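Ubiquitin-like-specific protease 2 (Saccharomyces cerevisiae, PDB 5LNB) removes SUMO from proteins as a thiol protease of the peptidase C48 family, represented here by a piece that includes its catalytic domain. Local coordinates at residues 232-235 with 236-240; 245-248 with 249-253; 278-281 with 282-286. One frame throughout, in Å; residues are numbered along the deposited sequence.

Contacts 1 and 2 belong to consecutive helices, 230-238 and 245-255, with centres about 12 Å apart; they touch where Val-236 CG1 meets Ile-252 CD1 at 3.5 Å and through a weak hydrogen bond between Ser-240 O and Thr-248 OG1. Contact 3 closes the long helix 264-285 far away, its centre about 43 Å from that of contact 1 and 46 Å from that of contact 2. In all three, side chains one helical turn apart pack against each other while the backbone hydrogen bonds set their spacing. Contacts 1 and 2 lie in the Ulp1-type catalytic domain, where helix 230-238 packs against helix 245-255.

Contact 1 (232-235 with 236-240); sequences ETID and VWKNS
Trp-237 N donates to Thr-233 O at 3.0 Å, and the next rung, Lys-238 N to Ile-234 O, is shorter still at 2.8 Å. Val-236 N to Glu-232 O and Asn-239 N to Asp-235 O complete the series of i to i+4 bonds in the final turns of helix 230-238. Asn-239 then leaves helical geometry, and the end of the helix is tied off by Ser-240, whose OG and backbone N both donate to Trp-237 O, at 2.8 and 3.0 Å respectively; two donors of one residue thus grip the Trp-237 carbonyl just past the last helical turn.

The side chains follow the same spacing. Thr-233 and Trp-237 run alongside each other, and the threonine methyl sits over one face of the indole: CG2 lies 3.9 Å from the centroid of the six-membered ring, only 8° off its normal, a CH-pi contact. Placing CG2 anti to the backbone N brings the methyl over the ring and turns OG1 back beside that N, where it hydrogen-bonds Asn-229 O and Tyr-255 OH. Further round the helix, Ile-234 CG2 lies 3.9 Å from Lys-238 CE, the aliphatic lysine chain travelling beside the isoleucine.

The indole also meets the rings of Phe-164 and Phe-256, and with Ile-234 it rests on Leu-162 of strand 159-164. Ile-234 and Thr-233 further touch Phe-226 of helix 215-228, while Val-236 faces helix 245-255 through Ile-252 and Tyr-255, so this short helix bridges the sheet and two other helices.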
loop_
_atom_site.group_PDB
_atom_site.type_symbol
_atom_site.label_atom_id
_atom_site.label_comp_id
_atom_site.label_asym_id
_atom_site.label_seq_id
_atom_site.Cartn_x
_atom_site.Cartn_y
_atom_site.Cartn_z
ATOM N N GLU A 232 -2.220 13.333 -10.714
ATOM C CA GLU A 232 -0.993 14.123 -10.750
ATOM C C GLU A 232 0.234 13.256 -10.487
ATOM O O GLU A 232 1.261 13.405 -11.161
ATOM C CB GLU A 232 -1.068 15.264 -9.743
ATOM C CG GLU A 232 0.128 16.191 -9.786
ATOM C CD GLU A 232 0.022 17.314 -8.769
ATOM O OE1 GLU A 232 -0.045 17.023 -7.554
ATOM O OE2 GLU A 232 -0.014 18.485 -9.189
ATOM N N THR A 233 0.147 12.342 -9.518
ATOM C CA THR A 233 1.289 11.478 -9.233
ATOM C C THR A 233 1.613 10.602 -10.433
ATOM O O THR A 233 2.784 10.429 -10.787
ATOM C CB THR A 233 1.017 10.620 -8.000
ATOM O OG1 THR A 233 0.567 11.459 -6.927
ATOM C CG2 THR A 233 2.289 9.868 -7.581
ATOM N N ILE A 234 0.586 10.047 -11.075
ATOM C CA ILE A 234 0.822 9.243 -12.268
ATOM C C ILE A 234 1.546 10.067 -13.328
ATOM O O ILE A 234 2.469 9.579 -13.990
ATOM C CB ILE A 234 -0.505 8.667 -12.788
ATOM C CG1 ILE A 234 -1.052 7.610 -11.812
ATOM C CG2 ILE A 234 -0.322 8.083 -14.177
ATOM C CD1 ILE A 234 -2.483 7.139 -12.149
ATOM N N ASP A 235 1.162 11.336 -13.482
ATOM C CA ASP A 235 1.803 12.183 -14.482
ATOM C C ASP A 235 3.256 12.469 -14.117
ATOM O O ASP A 235 4.129 12.474 -14.991
ATOM C CB ASP A 235 1.011 13.479 -14.661
ATOM C CG ASP A 235 -0.183 13.306 -15.590
ATOM O OD1 ASP A 235 -0.071 12.508 -16.546
ATOM O OD2 ASP A 235 -1.235 13.953 -15.366
ATOM N N VAL A 236 3.539 12.695 -12.833
ATOM C CA VAL A 236 4.918 12.917 -12.403
ATOM C C VAL A 236 5.790 11.728 -12.782
ATOM O O VAL A 236 6.858 11.885 -13.382
ATOM C CB VAL A 236 4.974 13.196 -10.889
ATOM C CG1 VAL A 236 6.433 13.277 -10.418
ATOM C CG2 VAL A 236 4.248 14.489 -10.572
ATOM N N TRP A 237 5.356 10.522 -12.415
ATOM C CA TRP A 237 6.093 9.318 -12.784
ATOM C C TRP A 237 6.199 9.167 -14.296
ATOM O O TRP A 237 7.274 8.856 -14.817
ATOM C CB TRP A 237 5.417 8.087 -12.182
ATOM C CG TRP A 237 5.624 7.954 -10.721
ATOM C CD1 TRP A 237 6.653 8.484 -9.982
ATOM C CD2 TRP A 237 4.793 7.239 -9.800
ATOM N NE1 TRP A 237 6.505 8.139 -8.661
ATOM C CE2 TRP A 237 5.371 7.380 -8.523
ATOM C CE3 TRP A 237 3.615 6.489 -9.932
ATOM C CZ2 TRP A 237 4.816 6.796 -7.389
ATOM C CZ3 TRP A 237 3.067 5.915 -8.811
ATOM C CH2 TRP A 237 3.666 6.070 -7.552
ATOM N N LYS A 238 5.090 9.379 -15.017
ATOM C CA LYS A 238 5.087 9.173 -16.465
ATOM C C LYS A 238 6.173 9.986 -17.148
ATOM O O LYS A 238 6.808 9.514 -18.096
ATOM C CB LYS A 238 3.726 9.537 -17.057
ATOM C CG LYS A 238 3.050 8.390 -17.779
ATOM C CD LYS A 238 1.538 8.614 -17.914
ATOM C CE LYS A 238 0.759 7.289 -17.840
ATOM N NZ LYS A 238 -0.713 7.484 -18.002
ATOM N N ASN A 239 6.389 11.220 -16.701
ATOM C CA ASN A 239 7.335 12.103 -17.356
ATOM C C ASN A 239 8.691 12.117 -16.659
ATOM O O ASN A 239 9.454 13.070 -16.822
ATOM C CB ASN A 239 6.749 13.512 -17.462
ATOM C CG ASN A 239 5.557 13.567 -18.399
ATOM O OD1 ASN A 239 4.421 13.781 -17.979
ATOM N ND2 ASN A 239 5.812 13.349 -19.673
ATOM N N SER A 240 9.016 11.064 -15.911
ATOM C CA SER A 240 10.269 11.051 -15.162
ATOM C C SER A 240 11.486 10.833 -16.051
ATOM O O SER A 240 12.609 10.873 -15.548
ATOM C CB SER A 240 10.218 9.978 -14.069
ATOM O OG SER A 240 10.038 8.693 -14.641
#

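Contact 2 (245-248 with 249-253); sequences KHFT and AKMIN
From Lys-245 to Ile-252 the backbone is regular alpha helix, and four i to i+4 rungs cross from 245-248 to 249-253, among them Met-251 N to Phe-247 O at 3.0 Å and the shortest, Ile-252 N to Thr-248 O, at 2.7 Å.

On this scaffold the thioether of Met-251 folds back towards the start of the helix. Its chain leaves CB with CG anti to the backbone N (chi1 165°) and runs extended until the last bond, where a bend at chi3 carries CE back beside Thr-248. The methyl CE approaches Phe-247 at the ring edge, 4.2 Å from CE1, and SD stands 5.5 Å from the ring centroid, 75° off the normal. This is a Met-aromatic contact of the edge type, made across a single i to i+4 step, and the faces of the phenyl group play no part in it.

The same methyl also meets Thr-248, with CE 3.9 Å from CG2. Thr-248 CG2 is shared, lying also 3.9 Å from Ile-252 CG1. Having CG2 anti to its own N, the threonine presents its methyl to both chains, while OG1 lies back along the helix and bonds Ser-244 O, satisfying a buried hydroxyl.

Nearer the solvent, Lys-250 CD passes obliquely by His-246 CE1 at 4.4 Å, a loose approach of methylene to imidazole. Ile-252 turns inward onto Pro-205, and Ser-244 OG accepts from Phe-247 N at the first turn of helix 245-255.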
loop_
_atom_site.group_PDB
_atom_site.type_symbol
_atom_site.label_atom_id
_atom_site.label_comp_id
_atom_site.label_asym_id
_atom_site.label_seq_id
_atom_site.Cartn_x
_atom_site.Cartn_y
_atom_site.Cartn_z
ATOM N N LYS A 245 18.535 13.141 -15.298
ATOM C CA LYS A 245 18.442 12.438 -14.022
ATOM C C LYS A 245 18.497 13.409 -12.846
ATOM O O LYS A 245 17.813 13.213 -11.834
ATOM C CB LYS A 245 19.562 11.398 -13.920
ATOM C CG LYS A 245 19.706 10.766 -12.542
ATOM C CD LYS A 245 20.685 9.594 -12.553
ATOM C CE LYS A 245 21.167 9.250 -11.143
ATOM N NZ LYS A 245 20.045 9.138 -10.159
ATOM N N HIS A 246 19.292 14.474 -12.972
ATOM C CA HIS A 246 19.452 15.422 -11.872
ATOM C C HIS A 246 18.222 16.315 -11.719
ATOM O O HIS A 246 17.746 16.537 -10.603
ATOM C CB HIS A 246 20.713 16.256 -12.085
ATOM C CG HIS A 246 20.889 17.352 -11.084
ATOM N ND1 HIS A 246 20.784 18.686 -11.415
ATOM C CD2 HIS A 246 21.169 17.313 -9.759
ATOM C CE1 HIS A 246 20.991 19.422 -10.335
ATOM N NE2 HIS A 246 21.227 18.613 -9.317
ATOM N N PHE A 247 17.697 16.848 -12.828
ATOM C CA PHE A 247 16.443 17.595 -12.754
ATOM C C PHE A 247 15.335 16.734 -12.155
ATOM O O PHE A 247 14.597 17.173 -11.263
ATOM C CB PHE A 247 16.049 18.098 -14.143
ATOM C CG PHE A 247 14.774 18.886 -14.172
ATOM C CD1 PHE A 247 13.546 18.250 -14.096
ATOM C CD2 PHE A 247 14.802 20.259 -14.304
ATOM C CE1 PHE A 247 12.360 18.979 -14.136
ATOM C CE2 PHE A 247 13.628 20.997 -14.342
ATOM C CZ PHE A 247 12.405 20.357 -14.259
ATOM N N THR A 248 15.216 15.492 -12.621
ATOM C CA THR A 248 14.139 14.631 -12.148
ATOM C C THR A 248 14.281 14.328 -10.660
ATOM O O THR A 248 13.286 14.306 -9.924
ATOM C CB THR A 248 14.111 13.343 -12.959
ATOM O OG1 THR A 248 13.973 13.671 -14.349
ATOM C CG2 THR A 248 12.947 12.465 -12.515
ATOM N N ALA A 249 15.511 14.090 -10.198
ATOM C CA ALA A 249 15.711 13.777 -8.789
ATOM C C ALA A 249 15.220 14.918 -7.906
ATOM O O ALA A 249 14.487 14.688 -6.941
ATOM C CB ALA A 249 17.187 13.457 -8.525
ATOM N N LYS A 250 15.592 16.159 -8.236
ATOM C CA LYS A 250 15.052 17.313 -7.518
ATOM C C LYS A 250 13.527 17.329 -7.569
ATOM O O LYS A 250 12.860 17.554 -6.550
ATOM C CB LYS A 250 15.607 18.611 -8.103
ATOM C CG LYS A 250 16.989 19.005 -7.616
ATOM C CD LYS A 250 17.336 20.393 -8.136
ATOM C CE LYS A 250 16.119 21.319 -8.038
ATOM N NZ LYS A 250 16.373 22.697 -8.550
ATOM N N MET A 251 12.959 17.120 -8.758
ATOM C CA MET A 251 11.508 17.143 -8.916
ATOM C C MET A 251 10.850 16.054 -8.072
ATOM O O MET A 251 9.888 16.319 -7.344
ATOM C CB MET A 251 11.149 16.995 -10.399
ATOM C CG MET A 251 9.682 16.638 -10.697
ATOM S SD MET A 251 9.313 16.645 -12.482
ATOM C CE MET A 251 10.466 15.413 -13.092
ATOM N N ILE A 252 11.371 14.824 -8.143
ATOM C CA ILE A 252 10.802 13.721 -7.372
ATOM C C ILE A 252 10.969 13.960 -5.875
ATOM O O ILE A 252 10.068 13.672 -5.079
ATOM C CB ILE A 252 11.435 12.385 -7.805
ATOM C CG1 ILE A 252 10.934 11.982 -9.192
ATOM C CG2 ILE A 252 11.156 11.290 -6.770
ATOM C CD1 ILE A 252 9.431 11.864 -9.285
ATOM N N ASN A 253 12.123 14.482 -5.463
ATOM C CA ASN A 253 12.344 14.698 -4.038
ATOM C C ASN A 253 11.392 15.747 -3.482
ATOM O O ASN A 253 10.902 15.617 -2.353
ATOM C CB ASN A 253 13.793 15.098 -3.789
ATOM C CG ASN A 253 14.739 13.937 -3.944
ATOM O OD1 ASN A 253 14.324 12.784 -3.861
ATOM N ND2 ASN A 253 16.021 14.231 -4.162
#

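Contact 3 (278-281 with 282-286); sequences NYIS and YLKKE
Leu-283 lays its branched end over one face of the Tyr-279 ring. CD1 makes the closest approach, 3.5 Å from CE2, and stands 3.9 Å from the ring centroid, 27° off the normal, so the CH-pi contact is displaced towards the CE2 side; CD2, on the same face, overhangs the rim and comes within 3.9 Å of Tyr-279 OH. The ring comes to the leucine because Tyr-279 CG is anti to the backbone N (chi1 179°), which swings the phenol along the helix towards its C-terminal end. Beneath the pair runs the backbone bond from Leu-283 N to Tyr-279 O, 2.8 Å long.

Tyr-282 makes a looser contact, its CD2 lying 4.3 Å from CD1 of Tyr-279 at an oblique angle. A serine in place of Tyr-279 would probably strip away the face that CD1 and CD2 of Leu-283 lie over and open a gap beside strand 23-26. One step round the helix, Lys-284 stretches out beside Ile-280, CD to CG2 at 3.9 Å, and its ammonium end engages Tyr-289 in a cation-pi interaction.

Here the long helix 264-285 ends, and Glu-286 departs from helical geometry. Tyr-279 packs on Leu-23 and Cys-24 of strand 23-26, whereas Leu-283 turns to Pro-21 and to Tyr-289 and Val-292 of helix 289-294, joining the two ends of the modelled chain.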
loop_
_atom_site.group_PDB
_atom_site.type_symbol
_atom_site.label_atom_id
_atom_site.label_comp_id
_atom_site.label_asym_id
_atom_site.label_seq_id
_atom_site.Cartn_x
_atom_site.Cartn_y
_atom_site.Cartn_z
ATOM N N ASN A 278 -7.705 9.032 21.822
ATOM C CA ASN A 278 -9.133 9.219 21.589
ATOM C C ASN A 278 -9.909 7.942 21.893
ATOM O O ASN A 278 -10.989 7.994 22.492
ATOM C CB ASN A 278 -9.375 9.682 20.156
ATOM C CG ASN A 278 -8.705 11.007 19.859
ATOM O OD1 ASN A 278 -8.404 11.779 20.767
ATOM N ND2 ASN A 278 -8.469 11.278 18.582
ATOM N N TYR A 279 -9.367 6.786 21.501
ATOM C CA TYR A 279 -10.009 5.512 21.813
ATOM C C TYR A 279 -10.178 5.337 23.318
ATOM O O TYR A 279 -11.249 4.936 23.793
ATOM C CB TYR A 279 -9.189 4.369 21.219
ATOM C CG TYR A 279 -9.716 2.975 21.477
ATOM C CD1 TYR A 279 -10.993 2.597 21.063
ATOM C CD2 TYR A 279 -8.919 2.019 22.103
ATOM C CE1 TYR A 279 -11.474 1.310 21.289
ATOM C CE2 TYR A 279 -9.383 0.732 22.328
ATOM C CZ TYR A 279 -10.657 0.382 21.917
ATOM O OH TYR A 279 -11.118 -0.895 22.144
ATOM N N ILE A 280 -9.128 5.628 24.087
ATOM C CA ILE A 280 -9.240 5.554 25.540
ATOM C C ILE A 280 -10.350 6.475 26.032
ATOM O O ILE A 280 -11.157 6.097 26.892
ATOM C CB ILE A 280 -7.898 5.893 26.211
ATOM C CG1 ILE A 280 -6.883 4.773 25.981
ATOM C CG2 ILE A 280 -8.100 6.134 27.703
ATOM C CD1 ILE A 280 -5.475 5.149 26.410
ATOM N N SER A 281 -10.392 7.707 25.518
ATOM C CA SER A 281 -11.473 8.603 25.913
ATOM C C SER A 281 -12.822 7.977 25.607
ATOM O O SER A 281 -13.729 7.997 26.447
ATOM C CB SER A 281 -11.343 9.949 25.215
ATOM O OG SER A 281 -10.217 10.647 25.703
ATOM N N TYR A 282 -12.966 7.395 24.417
ATOM C CA TYR A 282 -14.200 6.697 24.097
ATOM C C TYR A 282 -14.487 5.602 25.121
ATOM O O TYR A 282 -15.599 5.508 25.645
ATOM C CB TYR A 282 -14.131 6.118 22.682
ATOM C CG TYR A 282 -15.195 5.082 22.435
ATOM C CD1 TYR A 282 -16.524 5.452 22.263
ATOM C CD2 TYR A 282 -14.880 3.729 22.400
ATOM C CE1 TYR A 282 -17.509 4.505 22.050
ATOM C CE2 TYR A 282 -15.862 2.769 22.187
ATOM C CZ TYR A 282 -17.176 3.164 22.012
ATOM O OH TYR A 282 -18.165 2.219 21.800
ATOM N N LEU A 283 -13.491 4.764 25.425
ATOM C CA LEU A 283 -13.722 3.660 26.354
ATOM C C LEU A 283 -14.141 4.170 27.724
ATOM O O LEU A 283 -15.007 3.577 28.378
ATOM C CB LEU A 283 -12.470 2.785 26.479
ATOM C CG LEU A 283 -12.095 1.900 25.284
ATOM C CD1 LEU A 283 -10.778 1.167 25.526
ATOM C CD2 LEU A 283 -13.199 0.920 24.947
ATOM N N LYS A 284 -13.534 5.266 28.180
ATOM C CA LYS A 284 -13.886 5.806 29.489
ATOM C C LYS A 284 -15.255 6.471 29.474
ATOM O O LYS A 284 -15.968 6.442 30.480
ATOM C CB LYS A 284 -12.815 6.791 29.954
ATOM C CG LYS A 284 -11.510 6.125 30.370
ATOM C CD LYS A 284 -10.436 7.149 30.678
ATOM C CE LYS A 284 -9.367 6.566 31.582
ATOM N NZ LYS A 284 -8.230 7.512 31.763
ATOM N N LYS A 285 -15.641 7.073 28.349
ATOM C CA LYS A 285 -16.980 7.642 28.234
ATOM C C LYS A 285 -18.049 6.558 28.318
ATOM O O LYS A 285 -19.064 6.731 29.000
ATOM C CB LYS A 285 -17.102 8.420 26.922
ATOM C CG LYS A 285 -18.380 9.226 26.775
ATOM C CD LYS A 285 -18.470 9.815 25.372
ATOM C CE LYS A 285 -19.575 10.848 25.261
ATOM N NZ LYS A 285 -19.293 12.045 26.106
ATOM N N GLU A 286 -17.836 5.433 27.638
ATOM C CA GLU A 286 -18.787 4.327 27.622
ATOM C C GLU A 286 -18.636 3.382 28.811
ATOM O O GLU A 286 -19.311 2.348 28.849
ATOM C CB GLU A 286 -18.639 3.542 26.319
ATOM C CG GLU A 286 -18.899 4.386 25.089
ATOM C CD GLU A 286 -20.286 5.003 25.108
ATOM O OE1 GLU A 286 -21.267 4.254 25.304
ATOM O OE2 GLU A 286 -20.392 6.237 24.944
#